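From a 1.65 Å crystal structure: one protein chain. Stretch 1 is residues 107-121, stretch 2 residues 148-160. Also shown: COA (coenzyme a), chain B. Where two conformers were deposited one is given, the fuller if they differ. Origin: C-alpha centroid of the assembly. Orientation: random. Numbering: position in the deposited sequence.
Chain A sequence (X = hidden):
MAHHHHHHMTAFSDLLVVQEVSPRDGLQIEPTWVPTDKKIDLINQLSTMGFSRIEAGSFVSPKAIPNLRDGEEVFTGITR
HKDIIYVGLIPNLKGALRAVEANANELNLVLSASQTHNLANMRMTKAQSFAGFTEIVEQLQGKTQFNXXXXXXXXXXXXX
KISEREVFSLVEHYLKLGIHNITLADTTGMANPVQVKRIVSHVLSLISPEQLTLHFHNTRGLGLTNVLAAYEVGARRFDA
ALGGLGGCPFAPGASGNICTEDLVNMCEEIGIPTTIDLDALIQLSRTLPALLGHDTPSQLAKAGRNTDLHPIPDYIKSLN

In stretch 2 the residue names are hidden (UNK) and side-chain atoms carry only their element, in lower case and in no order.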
# COMPACT_ATOMS: atom_id res chain seq x y z
N LEU A 107 -28.30 -11.09 -3.33
CA LEU A 107 -28.28 -10.95 -1.88
C LEU A 107 -26.96 -11.49 -1.36
O LEU A 107 -26.66 -12.67 -1.55
CB LEU A 107 -29.47 -11.69 -1.26
CG LEU A 107 -30.80 -10.94 -1.18
CD1 LEU A 107 -31.24 -10.35 -2.49
CD2 LEU A 107 -31.87 -11.89 -0.62
N ASN A 108 -26.19 -10.63 -0.70
CA ASN A 108 -24.89 -10.98 -0.11
C ASN A 108 -25.10 -11.27 1.37
O ASN A 108 -25.23 -10.35 2.19
CB ASN A 108 -23.88 -9.87 -0.32
CG ASN A 108 -22.54 -10.18 0.28
OD1 ASN A 108 -22.21 -11.35 0.48
ND2 ASN A 108 -21.76 -9.14 0.58
N LEU A 109 -25.15 -12.56 1.71
CA LEU A 109 -25.29 -13.00 3.09
C LEU A 109 -23.94 -12.90 3.79
O LEU A 109 -22.91 -13.24 3.21
CB LEU A 109 -25.78 -14.45 3.15
CG LEU A 109 -26.83 -14.96 2.15
CD1 LEU A 109 -27.31 -16.35 2.55
CD2 LEU A 109 -28.00 -14.02 2.07
N VAL A 110 -23.94 -12.44 5.04
CA VAL A 110 -22.69 -12.21 5.75
C VAL A 110 -22.75 -12.79 7.16
O VAL A 110 -23.69 -12.53 7.91
CB VAL A 110 -22.34 -10.70 5.83
CG1 VAL A 110 -21.04 -10.49 6.62
CG2 VAL A 110 -22.21 -10.11 4.43
N LEU A 111 -21.72 -13.56 7.52
CA LEU A 111 -21.43 -13.87 8.91
C LEU A 111 -19.91 -13.84 9.09
O LEU A 111 -19.16 -13.80 8.12
CB LEU A 111 -22.04 -15.22 9.34
CG LEU A 111 -21.20 -16.49 9.21
CD1 LEU A 111 -21.91 -17.65 9.91
CD2 LEU A 111 -20.90 -16.82 7.75
N SER A 112 -19.46 -13.82 10.35
CA SER A 112 -18.03 -13.80 10.66
C SER A 112 -17.55 -15.17 11.10
O SER A 112 -18.26 -15.90 11.79
CB SER A 112 -17.73 -12.77 11.76
OG SER A 112 -18.18 -11.48 11.37
N ALA A 113 -16.31 -15.53 10.71
CA ALA A 113 -15.71 -16.76 11.21
C ALA A 113 -15.43 -16.68 12.70
O ALA A 113 -15.31 -17.72 13.36
CB ALA A 113 -14.42 -17.07 10.46
N SER A 114 -15.29 -15.47 13.23
CA SER A 114 -15.09 -15.25 14.66
C SER A 114 -16.44 -15.20 15.35
O SER A 114 -17.27 -14.35 15.00
CB SER A 114 -14.33 -13.95 14.88
OG SER A 114 -14.52 -13.48 16.20
N GLN A 115 -16.66 -16.09 16.31
CA GLN A 115 -17.90 -16.03 17.09
C GLN A 115 -18.04 -14.68 17.78
O GLN A 115 -19.14 -14.11 17.82
CB GLN A 115 -17.95 -17.15 18.12
CG GLN A 115 -19.31 -17.29 18.78
CD GLN A 115 -20.30 -18.05 17.92
OE1 GLN A 115 -20.78 -17.55 16.91
NE2 GLN A 115 -20.59 -19.28 18.32
N THR A 116 -16.94 -14.15 18.34
CA THR A 116 -17.02 -12.88 19.04
C THR A 116 -17.42 -11.75 18.10
O THR A 116 -18.27 -10.91 18.43
CB THR A 116 -15.68 -12.54 19.70
OG1 THR A 116 -15.32 -13.58 20.62
CG2 THR A 116 -15.78 -11.21 20.43
N HIS A 117 -16.81 -11.71 16.91
CA HIS A 117 -17.16 -10.67 15.96
C HIS A 117 -18.58 -10.84 15.44
O HIS A 117 -19.29 -9.85 15.22
CB HIS A 117 -16.16 -10.66 14.80
CG HIS A 117 -16.32 -9.49 13.88
ND1 HIS A 117 -17.04 -9.56 12.72
CD2 HIS A 117 -15.84 -8.22 13.96
CE1 HIS A 117 -17.02 -8.38 12.12
NE2 HIS A 117 -16.29 -7.56 12.85
N ASN A 118 -19.03 -12.08 15.21
CA ASN A 118 -20.40 -12.27 14.76
C ASN A 118 -21.40 -11.79 15.80
O ASN A 118 -22.42 -11.17 15.46
CB ASN A 118 -20.66 -13.74 14.42
CG ASN A 118 -21.72 -13.90 13.33
OD1 ASN A 118 -21.50 -13.49 12.18
ND2 ASN A 118 -22.86 -14.46 13.69
N LEU A 119 -21.13 -12.05 17.08
CA LEU A 119 -22.00 -11.54 18.13
C LEU A 119 -21.95 -10.01 18.21
O LEU A 119 -22.98 -9.36 18.38
CB LEU A 119 -21.62 -12.16 19.48
CG LEU A 119 -21.97 -13.64 19.67
CD1 LEU A 119 -21.21 -14.23 20.84
CD2 LEU A 119 -23.48 -13.79 19.88
N ALA A 120 -20.76 -9.42 18.06
CA ALA A 120 -20.65 -7.97 18.14
C ALA A 120 -21.35 -7.28 16.97
O ALA A 120 -21.92 -6.20 17.14
CB ALA A 120 -19.18 -7.55 18.17
N ASN A 121 -21.33 -7.90 15.80
CA ASN A 121 -21.78 -7.29 14.55
C ASN A 121 -23.23 -7.64 14.23
O ASN A 121 -24.00 -6.78 13.80
CB ASN A 121 -20.87 -7.75 13.41
CG ASN A 121 -20.97 -6.87 12.17
OD1 ASN A 121 -21.12 -5.66 12.27
ND2 ASN A 121 -20.89 -7.50 11.00
N UNK A 148 -22.28 -15.82 -0.51
CA UNK A 148 -22.02 -16.07 0.90
C UNK A 148 -20.68 -15.50 1.33
O UNK A 148 -19.64 -15.89 0.79
N UNK A 149 -20.69 -14.57 2.28
CA UNK A 149 -19.46 -13.95 2.77
C UNK A 149 -19.05 -14.56 4.10
O UNK A 149 -19.87 -14.76 5.00
c UNK A 149 -19.63 -12.44 2.94
c UNK A 149 -18.40 -11.81 3.61
o UNK A 149 -19.82 -11.83 1.66
N UNK A 150 -17.75 -14.83 4.23
CA UNK A 150 -17.15 -15.18 5.51
C UNK A 150 -16.26 -14.01 5.90
O UNK A 150 -15.20 -13.80 5.31
c UNK A 150 -16.34 -16.48 5.43
c UNK A 150 -15.85 -16.87 6.82
c UNK A 150 -17.18 -17.59 4.81
N UNK A 151 -16.72 -13.22 6.88
CA UNK A 151 -15.92 -12.13 7.43
C UNK A 151 -14.89 -12.67 8.43
O UNK A 151 -14.94 -13.83 8.85
c UNK A 151 -16.82 -11.09 8.10
N UNK A 152 -13.94 -11.81 8.81
CA UNK A 152 -12.78 -12.15 9.63
C UNK A 152 -12.13 -13.46 9.20
O UNK A 152 -11.69 -14.25 10.05
c UNK A 152 -13.13 -12.17 11.14
c UNK A 152 -13.73 -10.83 11.57
o UNK A 152 -14.08 -13.21 11.43
N UNK A 153 -12.03 -13.69 7.89
CA UNK A 153 -11.43 -14.92 7.38
C UNK A 153 -9.96 -15.03 7.79
O UNK A 153 -9.46 -16.13 8.07
c UNK A 153 -10.59 -15.98 5.23
c UNK A 153 -11.56 -14.98 5.85
o UNK A 153 -12.90 -15.35 5.51
N UNK A 154 -9.26 -13.90 7.84
CA UNK A 154 -7.82 -13.88 8.00
C UNK A 154 -7.37 -13.44 9.40
O UNK A 154 -6.18 -13.17 9.60
c UNK A 154 -8.32 -14.06 2.92
c UNK A 154 -6.85 -14.28 4.80
c UNK A 154 -8.71 -12.79 4.92
c UNK A 154 -7.21 -14.64 3.51
c UNK A 154 -7.59 -13.35 5.52
c UNK A 154 -9.07 -13.13 3.63
c UNK A 154 -7.20 -12.97 6.93
N UNK A 155 -8.29 -13.39 10.35
CA UNK A 155 -8.00 -12.93 11.70
C UNK A 155 -9.11 -12.00 12.16
O UNK A 155 -9.87 -11.45 11.37
N UNK A 156 -9.20 -11.83 13.48
CA UNK A 156 -10.26 -11.09 14.14
C UNK A 156 -9.67 -10.06 15.09
O UNK A 156 -8.72 -10.35 15.82
c UNK A 156 -11.16 -12.06 14.92
s UNK A 156 -12.37 -11.26 16.00
N UNK A 157 -10.21 -8.83 15.09
CA UNK A 157 -9.70 -7.81 16.02
C UNK A 157 -9.96 -8.13 17.49
O UNK A 157 -9.33 -7.52 18.36
c UNK A 157 -10.44 -6.54 15.59
c UNK A 157 -11.73 -7.05 14.99
c UNK A 157 -11.34 -8.34 14.28
N UNK A 158 -10.88 -9.05 17.79
CA UNK A 158 -11.15 -9.47 19.16
C UNK A 158 -10.40 -10.74 19.54
O UNK A 158 -9.77 -10.80 20.60
c UNK A 158 -14.39 -8.48 18.05
c UNK A 158 -15.20 -7.38 17.82
c UNK A 158 -15.14 -6.29 18.67
c UNK A 158 -13.45 -7.40 19.97
c UNK A 158 -12.65 -9.70 19.38
c UNK A 158 -14.26 -6.30 19.75
c UNK A 158 -13.50 -8.50 19.12
N UNK A 159 -10.49 -11.76 18.69
CA UNK A 159 -9.98 -13.09 19.02
C UNK A 159 -8.56 -13.32 18.54
O UNK A 159 -7.87 -14.20 19.08
c UNK A 159 -13.18 -15.33 18.53
o UNK A 159 -12.70 -16.15 17.72
c UNK A 159 -12.33 -14.15 18.99
c UNK A 159 -10.90 -14.16 18.41
o UNK A 159 -14.35 -15.44 18.98
N UNK A 160 -8.09 -12.54 17.58
CA UNK A 160 -6.76 -12.74 17.02
C UNK A 160 -6.78 -13.76 15.89
O UNK A 160 -7.48 -13.57 14.90
N1A COA B . -33.40 -4.69 8.70
C2A COA B . -34.15 -3.83 9.40
N3A COA B . -34.74 -4.00 10.58
C4A COA B . -34.49 -5.22 11.07
C5A COA B . -33.73 -6.21 10.47
C6A COA B . -33.16 -5.92 9.22
N6A COA B . -32.42 -6.78 8.53
N7A COA B . -33.70 -7.34 11.28
C8A COA B . -34.43 -7.03 12.32
N9A COA B . -34.93 -5.75 12.25
C1B COA B . -35.79 -5.07 13.22
C2B COA B . -37.10 -5.81 13.53
O2B COA B . -38.11 -5.65 12.56
C3B COA B . -37.43 -5.20 14.89
O3B COA B . -37.84 -3.85 14.75
P3B COA B . -38.64 -3.36 16.07
O7A COA B . -37.62 -2.92 17.10
O8A COA B . -39.44 -4.56 16.53
O9A COA B . -39.53 -2.22 15.62
C4B COA B . -36.05 -5.32 15.53
O4B COA B . -35.13 -4.95 14.46
C5B COA B . -35.76 -6.74 15.93
O5B COA B . -34.47 -6.80 16.56
P1A COA B . -33.76 -8.23 16.63
O1A COA B . -34.36 -9.15 15.61
O2A COA B . -33.64 -8.67 18.05
O3A COA B . -32.32 -7.79 16.08
P2A COA B . -31.14 -6.94 16.74
O4A COA B . -30.46 -7.79 17.75
O5A COA B . -31.64 -5.59 17.15
O6A COA B . -30.21 -6.74 15.45
CBP COA B . -29.33 -7.41 13.33
CCP COA B . -29.75 -7.90 14.71
CDP COA B . -28.66 -8.54 12.55
CEP COA B . -30.57 -6.94 12.57
CAP COA B . -28.36 -6.25 13.54
OAP COA B . -27.33 -6.65 14.43
C9P COA B . -27.72 -5.76 12.25
O9P COA B . -28.38 -5.14 11.42
N8P COA B . -26.43 -6.03 12.09
C7P COA B . -25.71 -5.74 10.86
C6P COA B . -24.70 -4.64 11.06
C5P COA B . -23.83 -4.44 9.84
O5P COA B . -24.33 -4.32 8.72
N4P COA B . -22.51 -4.40 10.04
C3P COA B . -21.53 -4.04 9.02
C2P COA B . -21.58 -4.97 7.83
S1P COA B . -21.44 -6.71 8.31
O HOH W 1 -18.93 -9.21 1.16
O HOH W 2 -14.67 -17.98 16.96

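Position 148 has no side-chain atoms and is therefore Gly148; it pairs in parallel register with Leu109, their CA atoms 5.0 Å apart. At 149 a carbon carries one oxygen and one carbon, which marks Thr149. Its OG1 donates to Asn108 OD1 at 2.7 Å, while its backbone N donates to Leu109 O, also at 2.7 Å, so side chain and main chain both hold this strand to its neighbour. Water 1 joins Thr149 OG1 to Asn108 ND2.

Position 150 shows three carbons, one carrying the other two: Val150, a beta-branched residue at home in a strand. Its CG1 packs 3.9 Å from Ala113 CB. Position 151 has a lone carbon, CB, 3.6 Å from Ser112 OG, and is Ala151; so small a side chain suits strands whose CA atoms here approach to 4.2 Å (Ser112 CA to Ala151 CA).

At 152 a carbon again carries an oxygen and a carbon. The oxygen accepts from Ser114 N at 3.1 Å, and the methyl lies over one face of the His117 ring, 3.9 Å from its centroid. A carbon bearing one oxygen and one carbon can only be threonine, Thr152, whose hydroxyl and methyl serve these two contacts at once. Position 153 has the same atoms, but its CB points away; Thr153 turns its OG1 back to Val150 O at 2.8 Å. Position 154, one carbon and a six-carbon ring, is Phe154, out of reach of stretch 1. Position 155 has no side chain: Gly155 ends a type I turn, with backbone angles that would jam a CB against the preceding carbonyl.

Position 156 carries a carbon and a sulfur, hence Cys156; SG lies 3.1 Å from Ser114 OG and accepts from the backbone N of 158 and 159. At 157 three carbons close onto the backbone N, giving Pro157, near His117. Position 158 has a carbon and a six-carbon ring: Phe158, whose CE2 lies 4.0 Å from Ala120 CB, packing against Thr116, His117 and Ala120 of the helix. Position 159 has three carbons, the last bearing two oxygens: Glu159. Its OE2 accepts from Thr116 N at 3.0 Å and Thr116 OG1 at 2.7 Å, while water 2 links OE1 to Gln115 N. Position 160, without a side chain, is Gly160, its backbone again calling for glycine.

The contact thus has two parts. Parallel strands are laced by Thr149 N to Leu109 O, Ala151 N to Leu111 O (2.8 Å) and Ala113 N to Ala151 O (2.9 Å). Beyond them, the loop receives the start of the helix, with Glu159 binding Thr116 and Phe158 packing alongside.

Stretch 2 (148-160) GTVATTFGCPFEG
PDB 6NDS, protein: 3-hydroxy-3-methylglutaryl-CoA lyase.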